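Local coordinates for protein TodX (Pseudomonas putida, PDB 3BS0) that probably carries toluene and related aromatic hydrocarbons across the outer membrane, as a beta-barrel channel of the FadL family, at residues P188-F193 with A262-D267; D267-V272 with A314-L319; I122-D127 with S255-D260; H63-K68 with K112-Q117. One frame throughout, in Å; residues are numbered along the deposited sequence.

How the contacts relate
All four contacts lie toward one end of the elongated beta barrel, where long loops, short helices and extra strands rise beyond it. Contacts 1 and 2 both use strand 263-272, share D267 and have centres about 14 Å apart. Contact 3 lies on the preceding strand, 244-257, which pairs with 263-272; its centre is about 11 Å from that of contact 1. Contact 4 uses the same loop as contact 3, between strands 93-108 and 129-143, at about 14 Å between centres. Contacts 2 and 4 are farthest apart, at about 28 Å. Along the chain contact 4 comes first, and the segments of contacts 1 and 3 alternate. Distant parts of the sequence thus build this end.

Contact 1: P188-F193 with A262-D267; sequences PSLAGF and AVLPLD. With C8E ((hydroxyethyloxy)tri(ethyloxy)octane), chain C.
Helix 188-193, through L190 and F193, packs on strand 263-267 nearly antiparallel (156°), with the axes 10.7 Å apart at closest. The strand answers with L264 and L266. There is no hydrogen bond between the segments. F193 brings the largest side chain. Its CG is anti to the backbone N (chi1 -176°), and the ring reaches the start of the strand. L264 CD1 sits over one face of this ring, offset toward the rim, while L264 CB is 3.7 Å from F193 CE2. A262 CB approaches F193 CZ obliquely, at 3.4 Å. V263 N lies at the ring edge.

One turn earlier, L190 splits its two methyls between two leucines. L190 CD2 meets L264 CD1 at 3.7 Å. L190 CD1 meets L266 CD2 at 4.1 Å. L190 also touches the octyl tail of the bound detergent C8E, whose C1 is 4.1 Å from L190 CD1. The tail continues past A191, where its C5 is 3.7 Å from A191 CA. Behind the contact, L190 rests on L254 and F193 on A256, both of strand 244-257. An alanine at F193 would probably open a gap beside A262 and leave L264 CD1 without the ring it now covers. The contact joins helix 186-194 to the hairpin of strands 244-257 and 263-272, beyond the barrel, by apolar packing. With no directed bond between the segments, their fit depends on the shapes of the side chains, and L190 is shared between the strand and the detergent tail.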
loop_
_atom_site.group_PDB
_atom_site.type_symbol
_atom_site.label_atom_id
_atom_site.label_comp_id
_atom_site.label_asym_id
_atom_site.label_seq_id
_atom_site.Cartn_x
_atom_site.Cartn_y
_atom_site.Cartn_z
ATOM N N PRO A 188 -4.505 25.234 24.839
ATOM C CA PRO A 188 -5.114 26.029 25.905
ATOM C C PRO A 188 -6.467 26.645 25.609
ATOM O O PRO A 188 -7.145 27.075 26.520
ATOM C CB PRO A 188 -4.061 27.090 26.195
ATOM C CG PRO A 188 -3.396 27.264 24.893
ATOM C CD PRO A 188 -3.240 25.859 24.406
ATOM N N SER A 189 -6.880 26.727 24.359
ATOM C CA SER A 189 -8.195 27.315 24.119
ATOM C C SER A 189 -9.318 26.280 24.045
ATOM O O SER A 189 -10.439 26.552 24.473
ATOM C CB SER A 189 -8.176 28.172 22.848
ATOM O OG SER A 189 -7.404 27.555 21.843
ATOM N N LEU A 190 -9.022 25.090 23.531
ATOM C CA LEU A 190 -10.050 24.060 23.428
ATOM C C LEU A 190 -10.112 23.087 24.620
ATOM O O LEU A 190 -11.163 22.514 24.913
ATOM C CB LEU A 190 -9.857 23.275 22.123
ATOM C CG LEU A 190 -10.010 24.133 20.866
ATOM C CD1 LEU A 190 -9.649 23.321 19.632
ATOM C CD2 LEU A 190 -11.437 24.647 20.769
ATOM N N ALA A 191 -8.985 22.920 25.299
ATOM C CA ALA A 191 -8.878 22.015 26.443
ATOM C C ALA A 191 -10.025 22.064 27.439
ATOM O O ALA A 191 -10.434 21.025 27.964
ATOM C CB ALA A 191 -7.570 22.259 27.172
ATOM N N GLY A 192 -10.535 23.262 27.709
ATOM C CA GLY A 192 -11.635 23.405 28.647
ATOM C C GLY A 192 -12.939 22.910 28.057
ATOM O O GLY A 192 -13.822 22.427 28.768
ATOM N N PHE A 193 -13.067 23.026 26.743
ATOM C CA PHE A 193 -14.275 22.609 26.064
ATOM C C PHE A 193 -14.334 21.088 26.027
ATOM O O PHE A 193 -15.358 20.486 26.346
ATOM C CB PHE A 193 -14.292 23.172 24.636
ATOM C CG PHE A 193 -15.549 22.860 23.882
ATOM C CD1 PHE A 193 -16.769 23.404 24.284
ATOM C CD2 PHE A 193 -15.529 21.975 22.797
ATOM C CE1 PHE A 193 -17.962 23.068 23.612
ATOM C CE2 PHE A 193 -16.704 21.641 22.130
ATOM C CZ PHE A 193 -17.917 22.186 22.535
ATOM N N ALA A 262 -21.475 18.729 22.587
ATOM C CA ALA A 262 -21.351 19.983 21.852
ATOM C C ALA A 262 -20.182 19.857 20.890
ATOM O O ALA A 262 -19.159 19.259 21.224
ATOM C CB ALA A 262 -21.105 21.120 22.794
ATOM N N VAL A 263 -20.337 20.406 19.692
ATOM C CA VAL A 263 -19.282 20.335 18.687
ATOM C C VAL A 263 -18.756 21.730 18.343
ATOM O O VAL A 263 -19.519 22.678 18.204
ATOM C CB VAL A 263 -19.804 19.639 17.417
ATOM C CG1 VAL A 263 -18.718 19.573 16.368
ATOM C CG2 VAL A 263 -20.305 18.237 17.769
ATOM N N LEU A 264 -17.442 21.851 18.213
ATOM C CA LEU A 264 -16.818 23.132 17.894
ATOM C C LEU A 264 -15.767 22.895 16.816
ATOM O O LEU A 264 -14.569 22.820 17.106
ATOM C CB LEU A 264 -16.170 23.725 19.157
ATOM C CG LEU A 264 -15.731 25.194 19.192
ATOM C CD1 LEU A 264 -15.022 25.469 20.534
ATOM C CD2 LEU A 264 -14.811 25.519 18.025
ATOM N N PRO A 265 -16.213 22.784 15.552
ATOM C CA PRO A 265 -15.422 22.555 14.333
ATOM C C PRO A 265 -14.507 23.712 13.973
ATOM O O PRO A 265 -14.750 24.852 14.348
ATOM C CB PRO A 265 -16.486 22.367 13.268
ATOM C CG PRO A 265 -17.526 23.366 13.701
ATOM C CD PRO A 265 -17.619 23.050 15.196
ATOM N N LEU A 266 -13.450 23.419 13.231
ATOM C CA LEU A 266 -12.559 24.470 12.829
ATOM C C LEU A 266 -11.687 24.045 11.662
ATOM O O LEU A 266 -10.827 23.165 11.780
ATOM C CB LEU A 266 -11.772 24.958 14.046
ATOM C CG LEU A 266 -10.385 24.552 14.525
ATOM C CD1 LEU A 266 -9.356 25.224 13.649
ATOM C CD2 LEU A 266 -10.194 25.024 15.970
ATOM N N ASP A 267 -11.966 24.676 10.515
ATOM C CA ASP A 267 -11.280 24.427 9.245
ATOM C C ASP A 267 -9.921 25.072 9.192
ATOM O O ASP A 267 -9.716 26.150 9.739
ATOM C CB ASP A 267 -12.087 24.978 8.076
ATOM C CG ASP A 267 -13.543 24.646 8.174
ATOM O OD1 ASP A 267 -13.870 23.477 8.470
ATOM O OD2 ASP A 267 -14.363 25.553 7.946
HETATM C C1 C8E C . -7.811 19.637 19.955
HETATM C C2 C8E C . -7.513 20.066 21.311
HETATM C C3 C8E C . -7.477 18.980 22.287
HETATM C C4 C8E C . -6.991 19.527 23.538
HETATM C C5 C8E C . -7.840 19.006 24.630
HETATM C C6 C8E C . -7.050 18.674 25.803
HETATM C C7 C8E C . -8.120 18.148 26.627
HETATM C C8 C8E C . -7.568 17.392 27.760
HETATM O O9 C8E C . -8.144 17.298 29.050
HETATM C C10 C8E C . -8.333 18.495 29.797
HETATM C C11 C8E C . -8.952 18.081 31.105
HETATM O O12 C8E C . -8.960 19.171 32.066
HETATM C C13 C8E C . -10.191 19.980 32.108
HETATM C C14 C8E C . -11.390 19.807 33.110
HETATM O O15 C8E C . -12.827 19.606 32.882
#

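Contact 2: D267-V272 with A314-L319; sequences DGDIRV and AFISQL
A314, F315 and R271 have the most surface buried where strand 267-272 pairs with strand 314-317. The strands are antiparallel neighbours in the small sheet that extends beyond the barrel, together with strands 244-257 and 320-324. A314 sits opposite R271 in a hydrogen-bonded pair. R271 N gives to A314 O at 2.9 Å, and A314 N gives to R271 O at 2.8 Å. The R271 side chain bends at chi3 (-88°), and one face of its guanidinium lies over A314 CB. On the same face of the sheet, R271 NE makes a long salt bridge of 3.9 Å to D269 OD2.

F315 is buried on the other face, paired with I270 without backbone hydrogen bonds between them. Its CG is anti to the backbone N (chi1 167°). The ring lies across the backbone of the facing strand, with F315 CE1 3.7 Å from G268 N. I270 CB lies near the ring plane, at its edge. F315 also packs on L254 and L266, and I270 on F202 and L204.

D269 and I316 form the next hydrogen-bonded pair. D269 N gives to I316 O, and I316 N to D269 O, at 2.9 and 2.8 Å. D269 CB lies against I316 CG2. Backbone bonds therefore fix the register. One face mixes the charges of R271 and D269 with A314 and I316; the other, with F315 and I270, is apolar.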
loop_
_atom_site.group_PDB
_atom_site.type_symbol
_atom_site.label_atom_id
_atom_site.label_comp_id
_atom_site.label_asym_id
_atom_site.label_seq_id
_atom_site.Cartn_x
_atom_site.Cartn_y
_atom_site.Cartn_z
ATOM N N ASP A 267 -11.966 24.676 10.515
ATOM C CA ASP A 267 -11.280 24.427 9.245
ATOM C C ASP A 267 -9.921 25.072 9.192
ATOM O O ASP A 267 -9.716 26.150 9.739
ATOM C CB ASP A 267 -12.087 24.978 8.076
ATOM C CG ASP A 267 -13.543 24.646 8.174
ATOM O OD1 ASP A 267 -13.870 23.477 8.470
ATOM O OD2 ASP A 267 -14.363 25.553 7.946
ATOM N N GLY A 268 -9.000 24.407 8.510
ATOM C CA GLY A 268 -7.663 24.934 8.390
ATOM C C GLY A 268 -6.840 24.048 7.490
ATOM O O GLY A 268 -7.368 23.221 6.744
ATOM N N ASP A 269 -5.533 24.234 7.561
ATOM C CA ASP A 269 -4.599 23.458 6.778
ATOM C C ASP A 269 -4.016 22.340 7.648
ATOM O O ASP A 269 -3.924 22.477 8.871
ATOM C CB ASP A 269 -3.466 24.361 6.284
ATOM C CG ASP A 269 -2.444 23.607 5.466
ATOM O OD1 ASP A 269 -2.739 23.295 4.288
ATOM O OD2 ASP A 269 -1.353 23.311 6.005
ATOM N N ILE A 270 -3.642 21.233 7.015
ATOM C CA ILE A 270 -3.049 20.124 7.735
ATOM C C ILE A 270 -1.965 19.550 6.874
ATOM O O ILE A 270 -2.110 19.447 5.654
ATOM C CB ILE A 270 -4.069 19.007 8.078
ATOM C CG1 ILE A 270 -3.498 18.113 9.178
ATOM C CG2 ILE A 270 -4.380 18.155 6.854
ATOM C CD1 ILE A 270 -4.527 17.175 9.809
ATOM N N ARG A 271 -0.860 19.210 7.517
ATOM C CA ARG A 271 0.280 18.633 6.848
ATOM C C ARG A 271 0.704 17.420 7.629
ATOM O O ARG A 271 0.844 17.469 8.852
ATOM C CB ARG A 271 1.459 19.612 6.803
ATOM C CG ARG A 271 1.266 20.817 5.929
ATOM C CD ARG A 271 2.453 21.742 6.060
ATOM N NE ARG A 271 2.300 22.703 7.155
ATOM C CZ ARG A 271 3.321 23.275 7.788
ATOM N NH1 ARG A 271 4.572 22.983 7.443
ATOM N NH2 ARG A 271 3.091 24.141 8.762
ATOM N N VAL A 272 0.888 16.328 6.908
ATOM C CA VAL A 272 1.346 15.093 7.491
ATOM C C VAL A 272 2.779 15.069 6.998
ATOM O O VAL A 272 3.055 14.683 5.871
ATOM C CB VAL A 272 0.532 13.906 6.955
ATOM C CG1 VAL A 272 1.054 12.611 7.525
ATOM C CG2 VAL A 272 -0.926 14.073 7.348
ATOM N N ALA A 314 0.700 18.690 11.346
ATOM C CA ALA A 314 0.563 20.090 11.725
ATOM C C ALA A 314 -0.745 20.636 11.167
ATOM O O ALA A 314 -0.931 20.691 9.954
ATOM C CB ALA A 314 1.743 20.888 11.188
ATOM N N PHE A 315 -1.664 20.996 12.057
ATOM C CA PHE A 315 -2.936 21.567 11.645
ATOM C C PHE A 315 -2.919 23.029 12.074
ATOM O O PHE A 315 -2.544 23.364 13.205
ATOM C CB PHE A 315 -4.107 20.857 12.307
ATOM C CG PHE A 315 -5.420 21.593 12.161
ATOM C CD1 PHE A 315 -6.206 21.428 11.024
ATOM C CD2 PHE A 315 -5.858 22.448 13.160
ATOM C CE1 PHE A 315 -7.410 22.102 10.898
ATOM C CE2 PHE A 315 -7.057 23.131 13.046
ATOM C CZ PHE A 315 -7.840 22.959 11.912
ATOM N N ILE A 316 -3.345 23.905 11.181
ATOM C CA ILE A 316 -3.305 25.306 11.504
ATOM C C ILE A 316 -4.490 26.077 10.953
ATOM O O ILE A 316 -4.886 25.902 9.815
ATOM C CB ILE A 316 -1.967 25.881 11.001
ATOM C CG1 ILE A 316 -1.699 27.242 11.628
ATOM C CG2 ILE A 316 -1.957 25.944 9.480
ATOM C CD1 ILE A 316 -0.261 27.648 11.422
ATOM N N SER A 317 -5.063 26.917 11.802
ATOM C CA SER A 317 -6.204 27.735 11.440
ATOM C C SER A 317 -5.986 29.190 11.873
ATOM O O SER A 317 -4.950 29.537 12.459
ATOM C CB SER A 317 -7.463 27.190 12.110
ATOM O OG SER A 317 -7.329 27.225 13.521
ATOM N N GLN A 318 -6.976 30.029 11.584
ATOM C CA GLN A 318 -6.927 31.441 11.926
ATOM C C GLN A 318 -6.971 31.618 13.441
ATOM O O GLN A 318 -6.453 32.596 13.980
ATOM C CB GLN A 318 -8.104 32.164 11.272
ATOM C CG GLN A 318 -7.746 33.520 10.650
ATOM C CD GLN A 318 -6.405 33.505 9.932
ATOM O OE1 GLN A 318 -5.363 33.767 10.541
ATOM N NE2 GLN A 318 -6.422 33.189 8.639
ATOM N N LEU A 319 -7.584 30.653 14.119
ATOM C CA LEU A 319 -7.705 30.683 15.571
ATOM C C LEU A 319 -6.537 30.024 16.275
ATOM O O LEU A 319 -6.392 30.147 17.491
ATOM C CB LEU A 319 -8.988 29.988 15.999
ATOM C CG LEU A 319 -10.225 30.856 15.873
ATOM C CD1 LEU A 319 -11.452 30.053 16.284
ATOM C CD2 LEU A 319 -10.042 32.090 16.758
#

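Contact 3: I122-D127 with S255-D260; sequences IQTSFD and SAISGD
F126 and I257 reach toward each other tip to tip, with F126 CE1 3.6 Å from I257 CD1. F126 CG is anti to the carbonyl carbon (chi1 -68°), which carries it toward I257. I257 CD1 approaches the ring obliquely. S255 OG also comes to the ring obliquely, 3.2 Å from F126 CZ. T124 CB, from the same loop as F126, lies in the ring plane at its edge.

The segments belong to different elements. I122-D127 is part of the long loop between strands 93-108 and 129-143. S255-I257 ends strand 244-257, in the long excursion between barrel strands 233-240 and 280-288. The contact thus lays a loop against a strand end, as in the FadL family, where long loops cover the outer end of the barrel.

T124 crosses I257 at about a right angle. I257 CG1 is anti to the carbonyl carbon and CG2 anti to the backbone N; CG2 is the branch that meets T124 CG2, at 4.1 Å. T124 OG1 sits between the backbone N and the carbonyl carbon (chi1 67°). There it takes a weak bond of 3.4 Å from F126 N and is also hydrogen-bonded to S116 O. These two partners would help to hold the methyl toward I257. At the far end, I122 CD1 lies 3.4 Å from G259 O. F126 also meets the ring of H201, with the planes at about 35°, and touches V263.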
loop_
_atom_site.group_PDB
_atom_site.type_symbol
_atom_site.label_atom_id
_atom_site.label_comp_id
_atom_site.label_asym_id
_atom_site.label_seq_id
_atom_site.Cartn_x
_atom_site.Cartn_y
_atom_site.Cartn_z
ATOM N N ILE A 122 -21.131 9.498 25.607
ATOM C CA ILE A 122 -21.982 10.122 24.602
ATOM C C ILE A 122 -21.602 9.641 23.215
ATOM O O ILE A 122 -20.430 9.550 22.856
ATOM C CB ILE A 122 -21.918 11.661 24.621
ATOM C CG1 ILE A 122 -22.533 12.209 25.905
ATOM C CG2 ILE A 122 -22.705 12.211 23.451
ATOM C CD1 ILE A 122 -21.792 11.795 27.150
ATOM N N GLN A 123 -22.628 9.327 22.444
ATOM C CA GLN A 123 -22.476 8.834 21.092
ATOM C C GLN A 123 -22.522 10.028 20.138
ATOM O O GLN A 123 -23.575 10.653 19.966
ATOM C CB GLN A 123 -23.621 7.866 20.781
ATOM C CG GLN A 123 -23.555 7.245 19.405
ATOM C CD GLN A 123 -22.452 6.226 19.286
ATOM O OE1 GLN A 123 -21.739 6.197 18.296
ATOM N NE2 GLN A 123 -22.314 5.371 20.292
ATOM N N THR A 124 -21.377 10.359 19.541
ATOM C CA THR A 124 -21.321 11.474 18.605
ATOM C C THR A 124 -21.784 10.888 17.288
ATOM O O THR A 124 -22.201 9.738 17.252
ATOM C CB THR A 124 -19.891 12.038 18.456
ATOM O OG1 THR A 124 -19.053 11.077 17.823
ATOM C CG2 THR A 124 -19.307 12.362 19.800
ATOM N N SER A 125 -21.723 11.654 16.208
ATOM C CA SER A 125 -22.170 11.131 14.928
ATOM C C SER A 125 -21.006 11.093 13.955
ATOM O O SER A 125 -21.184 10.932 12.740
ATOM C CB SER A 125 -23.288 12.007 14.376
ATOM O OG SER A 125 -23.786 11.458 13.180
ATOM N N PHE A 126 -19.800 11.236 14.492
ATOM C CA PHE A 126 -18.628 11.236 13.649
ATOM C C PHE A 126 -18.253 9.856 13.171
ATOM O O PHE A 126 -18.400 8.865 13.883
ATOM C CB PHE A 126 -17.441 11.864 14.375
ATOM C CG PHE A 126 -17.597 13.319 14.628
ATOM C CD1 PHE A 126 -18.112 13.781 15.841
ATOM C CD2 PHE A 126 -17.228 14.245 13.656
ATOM C CE1 PHE A 126 -18.255 15.158 16.085
ATOM C CE2 PHE A 126 -17.360 15.619 13.882
ATOM C CZ PHE A 126 -17.876 16.076 15.104
ATOM N N ASP A 127 -17.760 9.802 11.945
ATOM C CA ASP A 127 -17.350 8.554 11.374
ATOM C C ASP A 127 -15.954 8.281 11.882
ATOM O O ASP A 127 -15.367 9.101 12.593
ATOM C CB ASP A 127 -17.325 8.655 9.866
ATOM C CG ASP A 127 -17.931 7.456 9.208
ATOM O OD1 ASP A 127 -19.170 7.434 9.052
ATOM O OD2 ASP A 127 -17.171 6.527 8.864
ATOM N N SER A 255 -12.304 19.269 15.006
ATOM C CA SER A 255 -13.538 19.511 15.715
ATOM C C SER A 255 -13.507 18.967 17.139
ATOM O O SER A 255 -13.297 17.793 17.374
ATOM C CB SER A 255 -14.693 18.916 14.919
ATOM O OG SER A 255 -15.397 18.006 15.717
ATOM N N ALA A 256 -13.705 19.865 18.084
ATOM C CA ALA A 256 -13.685 19.558 19.492
ATOM C C ALA A 256 -15.080 19.181 19.921
ATOM O O ALA A 256 -16.055 19.734 19.416
ATOM C CB ALA A 256 -13.201 20.785 20.277
ATOM N N ILE A 257 -15.173 18.236 20.853
ATOM C CA ILE A 257 -16.465 17.812 21.362
ATOM C C ILE A 257 -16.487 17.827 22.895
ATOM O O ILE A 257 -15.594 17.284 23.562
ATOM C CB ILE A 257 -16.800 16.429 20.818
ATOM C CG1 ILE A 257 -16.699 16.464 19.282
ATOM C CG2 ILE A 257 -18.212 16.016 21.268
ATOM C CD1 ILE A 257 -15.851 15.347 18.694
ATOM N N SER A 258 -17.500 18.472 23.457
ATOM C CA SER A 258 -17.619 18.579 24.913
ATOM C C SER A 258 -18.192 17.330 25.553
ATOM O O SER A 258 -18.547 16.365 24.872
ATOM C CB SER A 258 -18.503 19.764 25.290
ATOM O OG SER A 258 -19.828 19.551 24.845
ATOM N N GLY A 259 -18.294 17.370 26.877
ATOM C CA GLY A 259 -18.822 16.247 27.629
ATOM C C GLY A 259 -20.303 16.030 27.401
ATOM O O GLY A 259 -20.881 15.043 27.859
ATOM N N ASP A 260 -20.950 16.964 26.728
ATOM C CA ASP A 260 -22.351 16.750 26.454
ATOM C C ASP A 260 -22.643 16.708 24.961
ATOM O O ASP A 260 -23.784 16.897 24.525
ATOM C CB ASP A 260 -23.242 17.765 27.189
ATOM C CG ASP A 260 -22.769 19.172 27.049
ATOM O OD1 ASP A 260 -22.738 19.670 25.894
ATOM O OD2 ASP A 260 -22.434 19.773 28.103
#

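Contact 4: H63-K68 with K112-Q117; sequences HGAEAK and KSFLSQ. Unlike the reference sequence in segment 63-68: A67 (reference Pro).
F114 and L115 pack against A65 and A67, where the loop between strands 93-108 and 129-143 meets the short strand 66-69 at the barrel end. This strand forms a hairpin with strand 44-60. The loop makes a brief 3-10 turn at 114-115. No hydrogen bond links the two segments.

In the first shell, the rim of the F114 ring faces the backbone of the short strand. F114 CE1 is 3.7 Å from A65 O, which comes in obliquely. A67 N lies near the ring plane at its edge, 3.9 Å from F114 CE1. A65 CB is 4.0 Å from F114 CD1. A67 CB meets F114 CE1 at 3.9 Å and L115 CD1 at 3.7 Å, so this one methyl has two apolar neighbours. F114 CG lies between the backbone N and the carbonyl carbon (chi1 71°), which turns it toward the short strand. L115 CG covers one face of the ring, 4.2 Å above the plane and offset toward the rim. An alanine at F114 would probably leave A65 CB without its apolar partner and open a gap between the loop and the hairpin.

Farther out, F114 also touches V59, D61 and L416, while L115 packs on Y109 and P368. The hairpin holds A67 in place through backbone hydrogen bonds to V59. The loop is tied to its own later part, because S116 pairs through its backbone with T124. On the strand, E66 points away from the loop, and E66 OE1 makes a salt bridge to K58 NZ.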
loop_
_atom_site.group_PDB
_atom_site.type_symbol
_atom_site.label_atom_id
_atom_site.label_comp_id
_atom_site.label_asym_id
_atom_site.label_seq_id
_atom_site.Cartn_x
_atom_site.Cartn_y
_atom_site.Cartn_z
ATOM N N HIS A 63 -15.651 -3.728 27.225
ATOM C CA HIS A 63 -17.023 -3.970 27.663
ATOM C C HIS A 63 -17.745 -4.924 26.721
ATOM O O HIS A 63 -18.942 -5.165 26.868
ATOM C CB HIS A 63 -17.803 -2.657 27.735
ATOM C CG HIS A 63 -17.146 -1.598 28.569
ATOM N ND1 HIS A 63 -16.655 -0.425 28.032
ATOM C CD2 HIS A 63 -16.930 -1.516 29.904
ATOM C CE1 HIS A 63 -16.169 0.332 28.997
ATOM N NE2 HIS A 63 -16.322 -0.307 30.143
ATOM N N GLY A 64 -17.018 -5.450 25.741
ATOM C CA GLY A 64 -17.626 -6.372 24.798
ATOM C C GLY A 64 -18.244 -5.709 23.582
ATOM O O GLY A 64 -18.920 -6.371 22.795
ATOM N N ALA A 65 -18.031 -4.405 23.433
ATOM C CA ALA A 65 -18.560 -3.680 22.281
ATOM C C ALA A 65 -17.617 -3.879 21.100
ATOM O O ALA A 65 -16.412 -3.967 21.282
ATOM C CB ALA A 65 -18.682 -2.188 22.601
ATOM N N GLU A 66 -18.162 -3.977 19.894
ATOM C CA GLU A 66 -17.303 -4.144 18.741
ATOM C C GLU A 66 -17.588 -3.162 17.616
ATOM O O GLU A 66 -18.712 -2.726 17.399
ATOM C CB GLU A 66 -17.360 -5.588 18.201
ATOM C CG GLU A 66 -18.589 -5.956 17.386
ATOM C CD GLU A 66 -18.551 -7.409 16.904
ATOM O OE1 GLU A 66 -17.624 -7.748 16.124
ATOM O OE2 GLU A 66 -19.438 -8.213 17.309
ATOM N N ALA A 67 -16.520 -2.811 16.920
ATOM C CA ALA A 67 -16.572 -1.925 15.780
ATOM C C ALA A 67 -15.866 -2.740 14.717
ATOM O O ALA A 67 -14.763 -3.241 14.933
ATOM C CB ALA A 67 -15.805 -0.663 16.063
ATOM N N LYS A 68 -16.508 -2.907 13.578
ATOM C CA LYS A 68 -15.891 -3.672 12.520
ATOM C C LYS A 68 -15.893 -2.857 11.268
ATOM O O LYS A 68 -16.746 -1.990 11.084
ATOM C CB LYS A 68 -16.646 -4.982 12.287
ATOM C CG LYS A 68 -18.144 -4.840 12.241
ATOM C CD LYS A 68 -18.796 -6.143 11.814
ATOM C CE LYS A 68 -20.029 -6.434 12.657
ATOM N NZ LYS A 68 -20.958 -5.259 12.697
ATOM N N LYS A 112 -21.787 4.534 14.313
ATOM C CA LYS A 112 -22.608 3.994 15.405
ATOM C C LYS A 112 -21.778 3.187 16.397
ATOM O O LYS A 112 -22.309 2.684 17.366
ATOM C CB LYS A 112 -23.729 3.108 14.844
ATOM C CG LYS A 112 -24.486 3.750 13.694
ATOM C CD LYS A 112 -25.555 2.827 13.154
ATOM C CE LYS A 112 -26.688 2.617 14.162
ATOM N NZ LYS A 112 -27.709 1.646 13.637
ATOM N N SER A 113 -20.477 3.089 16.150
ATOM C CA SER A 113 -19.566 2.338 17.003
ATOM C C SER A 113 -19.007 3.103 18.221
ATOM O O SER A 113 -19.143 4.330 18.323
ATOM C CB SER A 113 -18.405 1.828 16.168
ATOM O OG SER A 113 -17.296 1.583 17.005
ATOM N N PHE A 114 -18.361 2.369 19.132
ATOM C CA PHE A 114 -17.815 2.979 20.330
ATOM C C PHE A 114 -16.661 3.904 19.978
ATOM O O PHE A 114 -16.382 4.856 20.702
ATOM C CB PHE A 114 -17.373 1.917 21.350
ATOM C CG PHE A 114 -16.131 1.147 20.962
ATOM C CD1 PHE A 114 -16.220 -0.030 20.221
ATOM C CD2 PHE A 114 -14.872 1.585 21.364
ATOM C CE1 PHE A 114 -15.079 -0.759 19.892
ATOM C CE2 PHE A 114 -13.723 0.866 21.038
ATOM C CZ PHE A 114 -13.827 -0.313 20.298
ATOM N N LEU A 115 -15.997 3.632 18.856
ATOM C CA LEU A 115 -14.894 4.475 18.417
ATOM C C LEU A 115 -15.430 5.892 18.193
ATOM O O LEU A 115 -14.669 6.869 18.191
ATOM C CB LEU A 115 -14.290 3.932 17.121
ATOM C CG LEU A 115 -13.653 2.542 17.171
ATOM C CD1 LEU A 115 -13.313 2.107 15.760
ATOM C CD2 LEU A 115 -12.409 2.549 18.038
ATOM N N SER A 116 -16.744 6.001 18.006
ATOM C CA SER A 116 -17.375 7.303 17.798
ATOM C C SER A 116 -18.042 7.844 19.062
ATOM O O SER A 116 -19.007 8.610 18.988
ATOM C CB SER A 116 -18.402 7.247 16.661
ATOM O OG SER A 116 -17.767 7.100 15.400
ATOM N N GLN A 117 -17.587 7.401 20.230
ATOM C CA GLN A 117 -18.143 7.988 21.435
ATOM C C GLN A 117 -17.108 8.754 22.224
ATOM O O GLN A 117 -15.896 8.532 22.129
ATOM C CB GLN A 117 -18.917 7.002 22.351
ATOM C CG GLN A 117 -18.527 5.568 22.455
ATOM C CD GLN A 117 -19.711 4.729 22.986
ATOM O OE1 GLN A 117 -19.532 3.670 23.585
ATOM N NE2 GLN A 117 -20.923 5.210 22.748
#